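Local structure of PLP-Dependent L-Arginine Hydroxylase MppP (Streptomyces wadayamensis, 6C9B) at residues B[297-301]-B[312-316]; B[61-65]-B[83-87]; B[171-176]-B[205-211]; B[193-199]-B[274-278]; B[101-106]-B[122-128]. The protein uses pyridoxal 5'-phosphate to oxidise L-arginine, yielding 4-hydroxy-2-ketoarginine and 2-ketoarginine. One frame throughout, in Å; residues are numbered along the deposited sequence. Where two conformers were deposited one is given.

Contact 1: B[297-301]-B[312-316]; sequences GVSFP and VAFAG
Ser299 and Ala313 form an antiparallel hydrogen-bonded pair where strand 298-299 runs beside the end of strand 309-314. Ala313 N donates to Ser299 O at 2.9 Å, nearly straight at the hydrogen (170°). Ser299 N donates back to Ala313 O at 3.0 Å. A third backbone bond, 2.8 Å from Ala315 N to Gly297 O, lies past the next pair.

That next pair is Val298 with Phe314, non-hydrogen-bonded. Here the backbones meet through CA-H...O contacts. Val298 CA is 3.3 Å from Ala313 O, and Phe314 CA is 3.2 Å from Gly297 O.

The apolar contacts lie mostly on the face that carries Val298 and Phe314. Val298 reaches diagonally to Val312, CG1 to CG2 at 3.7 Å. Val298 CG1 is opposite the backbone N (chi1 175°), which sends it that way. The Phe314 ring leads off instead toward Val351. Phe300 adds a loose touch, CE1 to Val312 CG2 at 4.4 Å. Leu292 packs on Val298, Phe300 and Val312. On the other face Ser299 OG rests against the methyl of Ala313.

Strand 298-299 is an outermost strand of its five-stranded sheet in this chain, and Val312 and Phe314 make backbone hydrogen bonds with Val351 and His349, respectively. Three backbone hydrogen bonds hold the hairpin together, while side chains on the Val298 and Phe314 face pack against Leu292 and Val351.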
# COMPACT_ATOMS: atom_id res chain seq x y z
N GLY B 297 27.69 31.64 4.69
CA GLY B 297 26.34 31.46 5.17
C GLY B 297 25.85 30.02 5.23
O GLY B 297 24.73 29.80 5.71
N VAL B 298 26.63 29.05 4.76
CA VAL B 298 26.19 27.65 4.72
C VAL B 298 26.71 26.92 5.95
O VAL B 298 27.84 27.14 6.40
CB VAL B 298 26.68 26.95 3.44
CG1 VAL B 298 26.32 25.47 3.49
CG2 VAL B 298 26.09 27.60 2.21
N SER B 299 25.88 26.04 6.49
CA SER B 299 26.31 25.15 7.56
C SER B 299 25.52 23.86 7.47
O SER B 299 24.49 23.76 6.78
CB SER B 299 26.12 25.80 8.93
OG SER B 299 24.76 26.08 9.16
N PHE B 300 26.00 22.87 8.22
CA PHE B 300 25.39 21.55 8.24
C PHE B 300 24.85 21.24 9.62
O PHE B 300 25.64 21.05 10.56
CB PHE B 300 26.41 20.51 7.80
CG PHE B 300 26.73 20.62 6.35
CD1 PHE B 300 25.94 19.96 5.42
CD2 PHE B 300 27.74 21.43 5.91
CE1 PHE B 300 26.19 20.09 4.08
CE2 PHE B 300 28.00 21.56 4.56
CZ PHE B 300 27.21 20.90 3.66
N PRO B 301 23.52 21.23 9.80
CA PRO B 301 22.98 21.11 11.16
C PRO B 301 23.22 19.78 11.83
O PRO B 301 23.17 19.72 13.07
CB PRO B 301 21.48 21.37 10.98
CG PRO B 301 21.22 21.40 9.55
CD PRO B 301 22.50 21.61 8.81
N VAL B 312 20.98 20.98 4.81
CA VAL B 312 21.90 22.09 4.60
C VAL B 312 21.17 23.36 5.01
O VAL B 312 20.03 23.59 4.61
CB VAL B 312 22.38 22.15 3.14
CG1 VAL B 312 21.25 22.33 2.21
CG2 VAL B 312 23.38 23.29 2.97
N ALA B 313 21.82 24.18 5.84
CA ALA B 313 21.25 25.44 6.30
C ALA B 313 21.95 26.61 5.63
O ALA B 313 23.14 26.54 5.30
CB ALA B 313 21.38 25.61 7.81
N PHE B 314 21.22 27.70 5.48
CA PHE B 314 21.82 28.89 4.89
C PHE B 314 21.34 30.11 5.66
O PHE B 314 20.22 30.15 6.16
CB PHE B 314 21.51 29.02 3.40
CG PHE B 314 20.34 28.25 2.98
CD1 PHE B 314 19.07 28.77 3.14
CD2 PHE B 314 20.49 26.97 2.48
CE1 PHE B 314 17.97 28.03 2.78
CE2 PHE B 314 19.41 26.23 2.13
CZ PHE B 314 18.14 26.76 2.27
N ALA B 315 22.22 31.08 5.81
CA ALA B 315 21.80 32.37 6.29
C ALA B 315 21.37 33.21 5.10
O ALA B 315 21.91 33.06 3.99
CB ALA B 315 22.93 33.05 7.07
N GLY B 316 20.36 34.04 5.30
CA GLY B 316 20.03 35.06 4.33
C GLY B 316 19.03 34.67 3.27
O GLY B 316 18.63 35.53 2.48

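Contact 2: B[61-65]-B[83-87]; sequences ESEAH and RVLSC
Ser86 OG is gripped by two side chains of helix 57-71. It donates to Glu61 OE1 at 2.6 Å and accepts from His65 NE2 at 2.8 Å. The hydroxyl thus links a carboxylate to an imidazole. Its proton meets the anti lone pair of OE1, away from the second carboxylate oxygen. The histidine bond is somewhat bent, with 145° at the hydrogen, yet OG lies at the ring edge and in the ring plane.

Glu61 reaches the strand with CG trans to the backbone N (chi1 -174°) and the rest of the chain extended. The same OE1 also takes a bond of 2.6 Å from water 1. That water accepts from Ser86 N at 2.9 Å, so Glu61 reaches both the side chain and, through water, the backbone of Ser86. Two donors on one oxygen would favour an ionised carboxylate.

Both faces of the His65 ring have a neighbour. Val84 CG1 makes a CH-pi contact over one face, 3.5 Å from the ring centroid. Glu61 O lies above the opposite face, off-centre. His65 N also bonds Glu61 O, as usual one helical turn apart.

Strand 84-87 is an outer strand of the seven-stranded sheet in this chain. Leu85 and Cys87 make backbone hydrogen bonds with Leu233 and Gly231 of strand 231-235, while Ser86 N points the other way, to the water. Helix 57-71 crosses the strand almost at right angles (97°), their axes 10.7 Å apart. Leu232 packs on His65, Val84 and Ser86, and Leu259 of helix 256-291 covers Glu61 and Ser86.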
# COMPACT_ATOMS: atom_id res chain seq x y z
N GLU B 61 8.39 -15.67 3.88
CA GLU B 61 8.28 -14.53 4.79
C GLU B 61 9.15 -14.72 6.02
O GLU B 61 9.86 -13.79 6.45
CB GLU B 61 6.83 -14.32 5.20
CG GLU B 61 6.63 -13.05 6.03
CD GLU B 61 5.21 -12.87 6.53
OE1 GLU B 61 4.84 -11.70 6.79
OE2 GLU B 61 4.47 -13.87 6.68
N SER B 62 9.12 -15.91 6.62
CA SER B 62 9.93 -16.15 7.81
C SER B 62 11.42 -15.97 7.51
O SER B 62 12.17 -15.45 8.34
CB SER B 62 9.66 -17.54 8.36
OG SER B 62 8.45 -17.56 9.10
N GLU B 63 11.86 -16.42 6.33
CA GLU B 63 13.27 -16.27 5.97
C GLU B 63 13.63 -14.82 5.71
O GLU B 63 14.74 -14.38 6.04
CB GLU B 63 13.58 -17.13 4.73
CG GLU B 63 13.32 -18.61 4.96
CD GLU B 63 13.33 -19.45 3.69
OE1 GLU B 63 13.31 -20.68 3.83
OE2 GLU B 63 13.34 -18.88 2.57
N ALA B 64 12.72 -14.07 5.09
CA ALA B 64 12.95 -12.65 4.83
C ALA B 64 13.08 -11.88 6.15
O ALA B 64 14.02 -11.10 6.33
CB ALA B 64 11.83 -12.06 3.99
N HIS B 65 12.18 -12.14 7.09
CA HIS B 65 12.26 -11.48 8.39
C HIS B 65 13.55 -11.87 9.11
O HIS B 65 14.29 -11.00 9.61
CB HIS B 65 11.05 -11.83 9.25
CG HIS B 65 9.74 -11.30 8.73
ND1 HIS B 65 8.53 -11.67 9.29
CD2 HIS B 65 9.45 -10.44 7.73
CE1 HIS B 65 7.55 -11.07 8.64
NE2 HIS B 65 8.08 -10.32 7.68
N ARG B 83 3.42 -12.24 14.53
CA ARG B 83 3.90 -11.15 15.36
C ARG B 83 4.54 -10.05 14.53
O ARG B 83 4.67 -8.91 15.02
CB ARG B 83 4.90 -11.69 16.38
CG ARG B 83 4.26 -12.51 17.53
CD ARG B 83 3.34 -11.67 18.42
NE ARG B 83 4.04 -10.54 19.04
CZ ARG B 83 4.92 -10.68 20.02
NH1 ARG B 83 5.20 -11.88 20.52
NH2 ARG B 83 5.52 -9.62 20.51
N VAL B 84 4.96 -10.36 13.31
CA VAL B 84 5.48 -9.37 12.38
C VAL B 84 4.51 -9.33 11.21
O VAL B 84 4.42 -10.31 10.46
CB VAL B 84 6.89 -9.72 11.88
CG1 VAL B 84 7.37 -8.70 10.80
CG2 VAL B 84 7.90 -9.78 13.02
N LEU B 85 3.82 -8.21 11.02
CA LEU B 85 2.87 -8.07 9.92
C LEU B 85 3.56 -7.38 8.76
O LEU B 85 3.99 -6.23 8.89
CB LEU B 85 1.64 -7.28 10.35
CG LEU B 85 0.97 -7.84 11.61
CD1 LEU B 85 -0.16 -6.91 12.05
CD2 LEU B 85 0.46 -9.21 11.36
N SER B 86 3.65 -8.06 7.61
CA SER B 86 4.32 -7.48 6.44
C SER B 86 3.31 -6.66 5.65
O SER B 86 2.26 -7.17 5.24
CB SER B 86 4.94 -8.57 5.55
OG SER B 86 5.84 -9.40 6.27
N CYS B 87 3.61 -5.37 5.49
CA CYS B 87 2.74 -4.40 4.84
C CYS B 87 3.38 -3.94 3.54
O CYS B 87 4.60 -4.03 3.37
CB CYS B 87 2.49 -3.18 5.73
SG CYS B 87 1.86 -3.67 7.37
O HOH W 1 2.49 -10.72 7.28

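Contact 3: B[171-176]-B[205-211]; sequences LRRLAE and VLQEAGC
Val205 sets CG1 trans to its backbone N (chi1 177°), which drives this methyl into the backbone of helix 168-181, 3.5 Å from Arg172 CA. Leu171 CD2 lies 3.9 Å from Val205 CG1. The Arg172 chain bends at chi3 beside Val205. This brings its NE toward Glu208 OE2 at 3.6 Å, a long salt bridge. The carboxylate oxygen comes to the guanidinium edge, but the two planes are 70° apart. Arg172 NH1 pairs more firmly with Glu168.

Helix 168-181 and helix 202-209 are the connections of successive beta-alpha-beta crossovers, on either side of strand 184-188 in the chain. This is the alternating pattern of the large domain in fold-type I pyridoxal phosphate enzymes. They lie side by side at -37°, axes 8.9 Å apart. Leu185 of the strand between touches Leu171, Ala175 and Leu206.

The helices meet through small residues here. Ala175 CB and Ala209 CB meet at 3.5 Å, tighter than usual for two methyls. Past Gly210, whose positive phi ends the helix, Cys211 points its side chain toward helix 168-181. Its CB is 3.4 Å from Ala175 O, and its SG is 3.7 Å from Ala175 CB.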
# COMPACT_ATOMS: atom_id res chain seq x y z
N LEU B 171 16.45 4.81 25.08
CA LEU B 171 15.34 3.91 24.75
C LEU B 171 14.90 3.15 25.98
O LEU B 171 13.69 3.03 26.25
CB LEU B 171 15.73 2.93 23.64
CG LEU B 171 14.60 1.95 23.24
CD1 LEU B 171 13.39 2.67 22.65
CD2 LEU B 171 15.08 0.89 22.24
N ARG B 172 15.86 2.66 26.76
CA ARG B 172 15.52 1.89 27.95
C ARG B 172 14.71 2.74 28.92
O ARG B 172 13.67 2.32 29.42
CB ARG B 172 16.79 1.36 28.63
CG ARG B 172 16.53 0.64 29.95
CD ARG B 172 17.82 0.04 30.52
NE ARG B 172 18.38 -0.92 29.57
CZ ARG B 172 19.50 -0.75 28.87
NH1 ARG B 172 19.88 -1.70 28.02
NH2 ARG B 172 20.26 0.34 29.01
N ARG B 173 15.19 3.97 29.18
CA ARG B 173 14.47 4.83 30.12
C ARG B 173 13.09 5.20 29.60
O ARG B 173 12.11 5.22 30.36
CB ARG B 173 15.29 6.09 30.40
CG ARG B 173 14.63 7.01 31.42
CD ARG B 173 14.54 6.35 32.81
NE ARG B 173 13.54 6.99 33.66
CZ ARG B 173 12.73 6.36 34.52
NH1 ARG B 173 12.78 5.04 34.67
NH2 ARG B 173 11.86 7.08 35.22
N LEU B 174 12.98 5.50 28.31
CA LEU B 174 11.68 5.85 27.73
C LEU B 174 10.71 4.67 27.82
O LEU B 174 9.53 4.84 28.14
CB LEU B 174 11.89 6.29 26.29
CG LEU B 174 10.71 6.84 25.52
CD1 LEU B 174 10.13 8.07 26.19
CD2 LEU B 174 11.17 7.21 24.11
N ALA B 175 11.18 3.47 27.51
CA ALA B 175 10.32 2.30 27.62
C ALA B 175 9.91 2.04 29.07
O ALA B 175 8.77 1.65 29.34
CB ALA B 175 11.01 1.07 27.03
N GLU B 176 10.82 2.25 30.03
CA GLU B 176 10.45 2.14 31.43
C GLU B 176 9.38 3.16 31.80
O GLU B 176 8.43 2.83 32.51
CB GLU B 176 11.67 2.30 32.33
CG GLU B 176 12.67 1.16 32.21
CD GLU B 176 13.95 1.44 32.97
OE1 GLU B 176 14.08 2.53 33.57
OE2 GLU B 176 14.83 0.57 32.96
N VAL B 205 15.49 -4.49 24.57
CA VAL B 205 15.19 -3.36 25.46
C VAL B 205 13.70 -3.27 25.71
O VAL B 205 13.25 -3.17 26.86
CB VAL B 205 15.74 -2.05 24.86
CG1 VAL B 205 15.36 -0.87 25.75
CG2 VAL B 205 17.27 -2.13 24.69
N LEU B 206 12.90 -3.31 24.65
CA LEU B 206 11.46 -3.14 24.80
C LEU B 206 10.85 -4.26 25.63
O LEU B 206 10.00 -4.01 26.50
CB LEU B 206 10.79 -3.09 23.43
CG LEU B 206 11.15 -1.86 22.62
CD1 LEU B 206 10.71 -2.05 21.19
CD2 LEU B 206 10.56 -0.58 23.22
N GLN B 207 11.26 -5.50 25.37
CA GLN B 207 10.70 -6.62 26.11
C GLN B 207 11.15 -6.60 27.57
O GLN B 207 10.38 -6.95 28.47
CB GLN B 207 11.08 -7.93 25.41
CG GLN B 207 10.38 -8.05 24.05
CD GLN B 207 11.06 -8.99 23.06
OE1 GLN B 207 12.25 -9.28 23.16
NE2 GLN B 207 10.28 -9.45 22.09
N GLU B 208 12.40 -6.23 27.83
CA GLU B 208 12.87 -6.17 29.22
C GLU B 208 12.10 -5.11 30.01
O GLU B 208 11.84 -5.29 31.21
CB GLU B 208 14.37 -5.87 29.26
CG GLU B 208 14.93 -5.58 30.68
CD GLU B 208 16.38 -5.09 30.67
OE1 GLU B 208 17.26 -5.79 31.21
OE2 GLU B 208 16.64 -3.99 30.13
N ALA B 209 11.76 -4.00 29.37
CA ALA B 209 11.04 -2.92 30.06
C ALA B 209 9.58 -3.28 30.26
O ALA B 209 8.96 -2.83 31.23
CB ALA B 209 11.17 -1.61 29.27
N GLY B 210 9.01 -4.07 29.35
CA GLY B 210 7.65 -4.53 29.54
C GLY B 210 6.58 -3.50 29.27
O GLY B 210 5.48 -3.61 29.81
N CYS B 211 6.88 -2.49 28.48
CA CYS B 211 5.85 -1.57 28.03
C CYS B 211 5.10 -2.15 26.84
O CYS B 211 5.50 -3.15 26.22
CB CYS B 211 6.48 -0.23 27.66
SG CYS B 211 7.65 -0.34 26.24

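Contact 4: B[193-199]-B[274-278]; sequences GFDAAAH and LADLH
His278 NE2 donates to Gly193 O at 2.8 Å, and the bond is nearly straight (174° at the hydrogen). The acceptor lies in the imidazole plane and the donor lies in the carbonyl plane, so both groups are well aimed. Phe194 O is close too, but at a poor angle for bonding.

Carbon contacts flank this bond. Leu274 CD1 rests 3.7 Å from Gly193 O. Leu277 CD2 meets Phe194 CE1 obliquely at 4.1 Å. On the other flank, Leu274 CD2 touches His199 CE1, also at 4.1 Å. The edge of the His278 ring faces His199 CE1, 4.4 Å from His278 CE1.

The next layer holds these groups in place. The His278 ring turns back along its helix (chi1 -67°), and Leu274 O stands 3.4 Å above one face. The His199 ring lies with one face over Ala196 CA, and its NE2 bonds to Arg192 O. Asp195 OD1 accepts from Ala197 N at 2.9 Å, an Asx turn that shapes the loop. The loop follows strand 184-188, and its Phe194 side chain is about 9 Å from the bound hydroxyketoarginine. The partner is the long helix 256-291.

One directed bond thus joins a loop carbonyl to a helix side chain in a largely buried setting, flanked by leucine side chains. It requires a hydrogen on NE2 of His278.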
# COMPACT_ATOMS: atom_id res chain seq x y z
N GLY B 193 19.16 0.70 9.01
CA GLY B 193 20.30 0.07 8.36
C GLY B 193 21.48 0.99 8.08
O GLY B 193 22.61 0.51 7.92
N PHE B 194 21.25 2.30 8.07
CA PHE B 194 22.33 3.24 7.76
C PHE B 194 23.30 3.50 8.91
O PHE B 194 24.44 3.91 8.64
CB PHE B 194 21.76 4.58 7.30
CG PHE B 194 21.11 4.51 5.97
CD1 PHE B 194 21.85 4.27 4.82
CD2 PHE B 194 19.74 4.62 5.88
CE1 PHE B 194 21.21 4.18 3.60
CE2 PHE B 194 19.12 4.53 4.65
CZ PHE B 194 19.84 4.31 3.54
N ASP B 195 22.91 3.30 10.16
CA ASP B 195 23.72 3.75 11.29
C ASP B 195 23.87 2.62 12.30
O ASP B 195 22.89 2.20 12.92
CB ASP B 195 23.08 4.98 11.93
CG ASP B 195 24.03 5.72 12.85
OD1 ASP B 195 24.92 5.07 13.44
OD2 ASP B 195 23.88 6.96 12.95
N ALA B 196 25.11 2.13 12.45
CA ALA B 196 25.40 1.04 13.37
C ALA B 196 25.05 1.38 14.81
O ALA B 196 24.85 0.48 15.63
CB ALA B 196 26.89 0.67 13.27
N ALA B 197 24.95 2.67 15.14
CA ALA B 197 24.52 3.06 16.47
C ALA B 197 23.08 2.62 16.75
O ALA B 197 22.67 2.56 17.91
CB ALA B 197 24.62 4.58 16.65
N ALA B 198 22.31 2.32 15.70
CA ALA B 198 20.95 1.84 15.86
C ALA B 198 20.85 0.33 15.76
O ALA B 198 19.74 -0.19 15.61
CB ALA B 198 20.04 2.48 14.80
N HIS B 199 21.98 -0.39 15.81
CA HIS B 199 21.96 -1.84 15.64
C HIS B 199 22.06 -2.59 16.95
O HIS B 199 22.12 -3.82 16.93
CB HIS B 199 23.08 -2.29 14.71
CG HIS B 199 22.95 -1.75 13.32
ND1 HIS B 199 23.86 -2.03 12.32
CD2 HIS B 199 22.02 -0.92 12.78
CE1 HIS B 199 23.49 -1.38 11.22
NE2 HIS B 199 22.37 -0.71 11.47
N LEU B 274 26.44 -4.32 3.37
CA LEU B 274 26.05 -3.24 4.27
C LEU B 274 27.23 -2.32 4.54
O LEU B 274 27.08 -1.09 4.54
CB LEU B 274 25.47 -3.79 5.57
CG LEU B 274 24.70 -2.75 6.40
CD1 LEU B 274 23.43 -2.30 5.70
CD2 LEU B 274 24.35 -3.32 7.75
N ALA B 275 28.42 -2.90 4.74
CA ALA B 275 29.62 -2.08 4.91
C ALA B 275 29.87 -1.23 3.68
O ALA B 275 30.22 -0.05 3.79
CB ALA B 275 30.82 -2.98 5.22
N ASP B 276 29.67 -1.81 2.49
CA ASP B 276 29.84 -1.04 1.25
C ASP B 276 28.83 0.09 1.17
O ASP B 276 29.15 1.19 0.68
CB ASP B 276 29.68 -1.96 0.04
CG ASP B 276 30.83 -2.96 -0.11
OD1 ASP B 276 31.84 -2.85 0.61
OD2 ASP B 276 30.71 -3.87 -0.95
N LEU B 277 27.60 -0.15 1.63
CA LEU B 277 26.59 0.90 1.62
C LEU B 277 27.00 2.03 2.55
O LEU B 277 26.91 3.20 2.18
CB LEU B 277 25.24 0.33 2.04
CG LEU B 277 24.10 1.33 2.14
CD1 LEU B 277 23.88 2.06 0.80
CD2 LEU B 277 22.85 0.61 2.59
N HIS B 278 27.47 1.69 3.75
CA HIS B 278 27.91 2.74 4.67
C HIS B 278 29.03 3.57 4.07
O HIS B 278 29.03 4.80 4.18
CB HIS B 278 28.35 2.13 6.00
CG HIS B 278 27.24 1.50 6.76
ND1 HIS B 278 27.47 0.66 7.84
CD2 HIS B 278 25.89 1.59 6.65
CE1 HIS B 278 26.31 0.25 8.33
NE2 HIS B 278 25.34 0.81 7.64

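Contact 5: B[101-106]-B[122-128]; sequences LSASVD and LRGNGLD
Leu127 fills the apolar centre of this contact, between Leu101 and Val105. Its CD1 lies 3.8 Å from Leu101 CB. Its CD2 comes near Val105 CG1 and presses closer still on Val105 O, at 3.1 Å, a tight fit. The side chain swings over with CG trans to the carbonyl carbon (chi1 -64°). Leu122 extends the patch from the helix, its CD2 4.0 Å from Leu101 CD1. Met94 and Ala98 of helix 90-101 back Leu122.

Leu127 is placed by a Schellman motif that ends helix 116-124. Gly126, with positive phi, is its C-prime residue. Gly126 N bonds to Arg123 O at 3.0 Å, and Leu127 N bonds to Leu122 O. The same helix carries Asp116 and Asp120, which bind magnesium in a structure of this protein, though no ion is bound to this chain here. The helix makes the beta-alpha-beta crossover from strand 107-112 to the neighbouring parallel strand 128-133.

Further out, Ser102 CB sits 3.2 Å from Asn125 O. The Ser102 hydroxyl bonds to Arg99 O of helix 90-101. Asn125 ND2 is engaged by Leu121 O and Glu95, and Arg99 of the second subunit packs on Asn125.

The polar edge is at Asp106 O. Asp128 N donates to it at 2.9 Å, in the carbonyl plane and nearly straight (168° at the hydrogen). Water 2 donates to the same oxygen at 2.7 Å and to Gly126 O at 2.9 Å. Asp128 also bonds to Val108 through the backbone, as the two strands begin to run together.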
# COMPACT_ATOMS: atom_id res chain seq x y z
N LEU B 101 -4.62 3.27 16.86
CA LEU B 101 -4.50 4.15 18.02
C LEU B 101 -5.78 4.93 18.27
O LEU B 101 -6.15 5.15 19.43
CB LEU B 101 -3.34 5.13 17.81
CG LEU B 101 -1.95 4.56 18.04
CD1 LEU B 101 -0.91 5.53 17.46
CD2 LEU B 101 -1.69 4.36 19.53
N SER B 102 -6.45 5.38 17.21
CA SER B 102 -7.60 6.25 17.35
C SER B 102 -8.75 5.56 18.07
O SER B 102 -9.65 6.24 18.58
CB SER B 102 -8.07 6.77 15.97
OG SER B 102 -8.83 5.80 15.27
N ALA B 103 -8.70 4.22 18.18
CA ALA B 103 -9.73 3.49 18.91
C ALA B 103 -9.71 3.78 20.40
O ALA B 103 -10.75 3.68 21.06
CB ALA B 103 -9.56 1.98 18.69
N SER B 104 -8.54 4.10 20.98
CA SER B 104 -8.44 4.22 22.43
C SER B 104 -7.54 5.35 22.90
O SER B 104 -7.40 5.53 24.11
CB SER B 104 -7.92 2.91 23.02
OG SER B 104 -6.67 2.57 22.46
N VAL B 105 -6.90 6.08 21.99
CA VAL B 105 -5.96 7.14 22.33
C VAL B 105 -6.46 8.44 21.73
O VAL B 105 -6.92 8.47 20.59
CB VAL B 105 -4.56 6.78 21.79
CG1 VAL B 105 -3.58 7.93 21.98
CG2 VAL B 105 -4.08 5.52 22.47
N ASP B 106 -6.32 9.53 22.48
CA ASP B 106 -6.68 10.87 22.02
C ASP B 106 -5.46 11.68 21.56
O ASP B 106 -5.58 12.47 20.61
CB ASP B 106 -7.40 11.64 23.13
CG ASP B 106 -8.80 11.11 23.39
OD1 ASP B 106 -9.46 10.72 22.42
OD2 ASP B 106 -9.22 11.10 24.57
N LEU B 122 -1.34 10.50 11.50
CA LEU B 122 -1.90 10.52 12.84
C LEU B 122 -3.00 11.56 12.94
O LEU B 122 -4.11 11.29 13.42
CB LEU B 122 -0.80 10.79 13.87
CG LEU B 122 0.21 9.68 14.12
CD1 LEU B 122 1.46 10.16 14.88
CD2 LEU B 122 -0.48 8.57 14.89
N ARG B 123 -2.70 12.78 12.50
CA ARG B 123 -3.73 13.82 12.54
C ARG B 123 -4.94 13.43 11.72
O ARG B 123 -6.09 13.70 12.11
CB ARG B 123 -3.16 15.14 12.05
CG ARG B 123 -2.24 15.88 12.99
CD ARG B 123 -2.04 17.33 12.50
NE ARG B 123 -1.44 18.22 13.50
CZ ARG B 123 -0.28 18.87 13.36
NH1 ARG B 123 0.46 18.75 12.26
NH2 ARG B 123 0.15 19.65 14.35
N GLY B 124 -4.71 12.83 10.55
CA GLY B 124 -5.80 12.45 9.68
C GLY B 124 -6.72 11.42 10.29
O GLY B 124 -7.89 11.33 9.93
N ASN B 125 -6.20 10.61 11.21
CA ASN B 125 -7.02 9.64 11.92
C ASN B 125 -7.52 10.16 13.26
O ASN B 125 -8.01 9.38 14.07
CB ASN B 125 -6.20 8.37 12.10
CG ASN B 125 -6.16 7.55 10.83
OD1 ASN B 125 -7.14 6.87 10.52
ND2 ASN B 125 -5.09 7.63 10.09
N GLY B 126 -7.43 11.46 13.49
CA GLY B 126 -8.05 12.07 14.66
C GLY B 126 -7.21 12.15 15.90
O GLY B 126 -7.75 12.44 16.98
N LEU B 127 -5.90 11.92 15.81
CA LEU B 127 -5.02 12.02 16.96
C LEU B 127 -4.49 13.45 17.11
O LEU B 127 -4.01 14.06 16.15
CB LEU B 127 -3.89 11.00 16.82
CG LEU B 127 -4.50 9.59 16.85
CD1 LEU B 127 -3.69 8.53 16.21
CD2 LEU B 127 -4.92 9.20 18.31
N ASP B 128 -4.56 13.96 18.33
CA ASP B 128 -3.95 15.25 18.65
C ASP B 128 -2.48 15.03 18.91
O ASP B 128 -2.09 14.05 19.55
CB ASP B 128 -4.62 15.86 19.88
CG ASP B 128 -4.19 17.30 20.16
OD1 ASP B 128 -3.83 18.03 19.20
OD2 ASP B 128 -4.22 17.71 21.33
O HOH W 2 -7.94 13.40 19.68

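How the contacts relate
Along the chain the contacts start in the order 2, 5, 3, 4, 1. Contacts 3 and 4 alternate their segments, because 193-199 lies between the two helices of contact 3. Contacts 2, 3 and 5 all involve elements of, or packed on, the seven-stranded sheet: contact 2 uses its outer strand 84-87, contact 5 the start of the other outer strand, 128-133. Centres of contacts 2 and 5 are 26 Å apart. Contact 4 ties a loop of that region to helix 256-291, which is followed by strand 298-299 of contact 1. Contact 1 belongs to the separate five-stranded sheet, its centre 41 Å from that of contact 2. Helix 256-291 thus connects the two sheet regions.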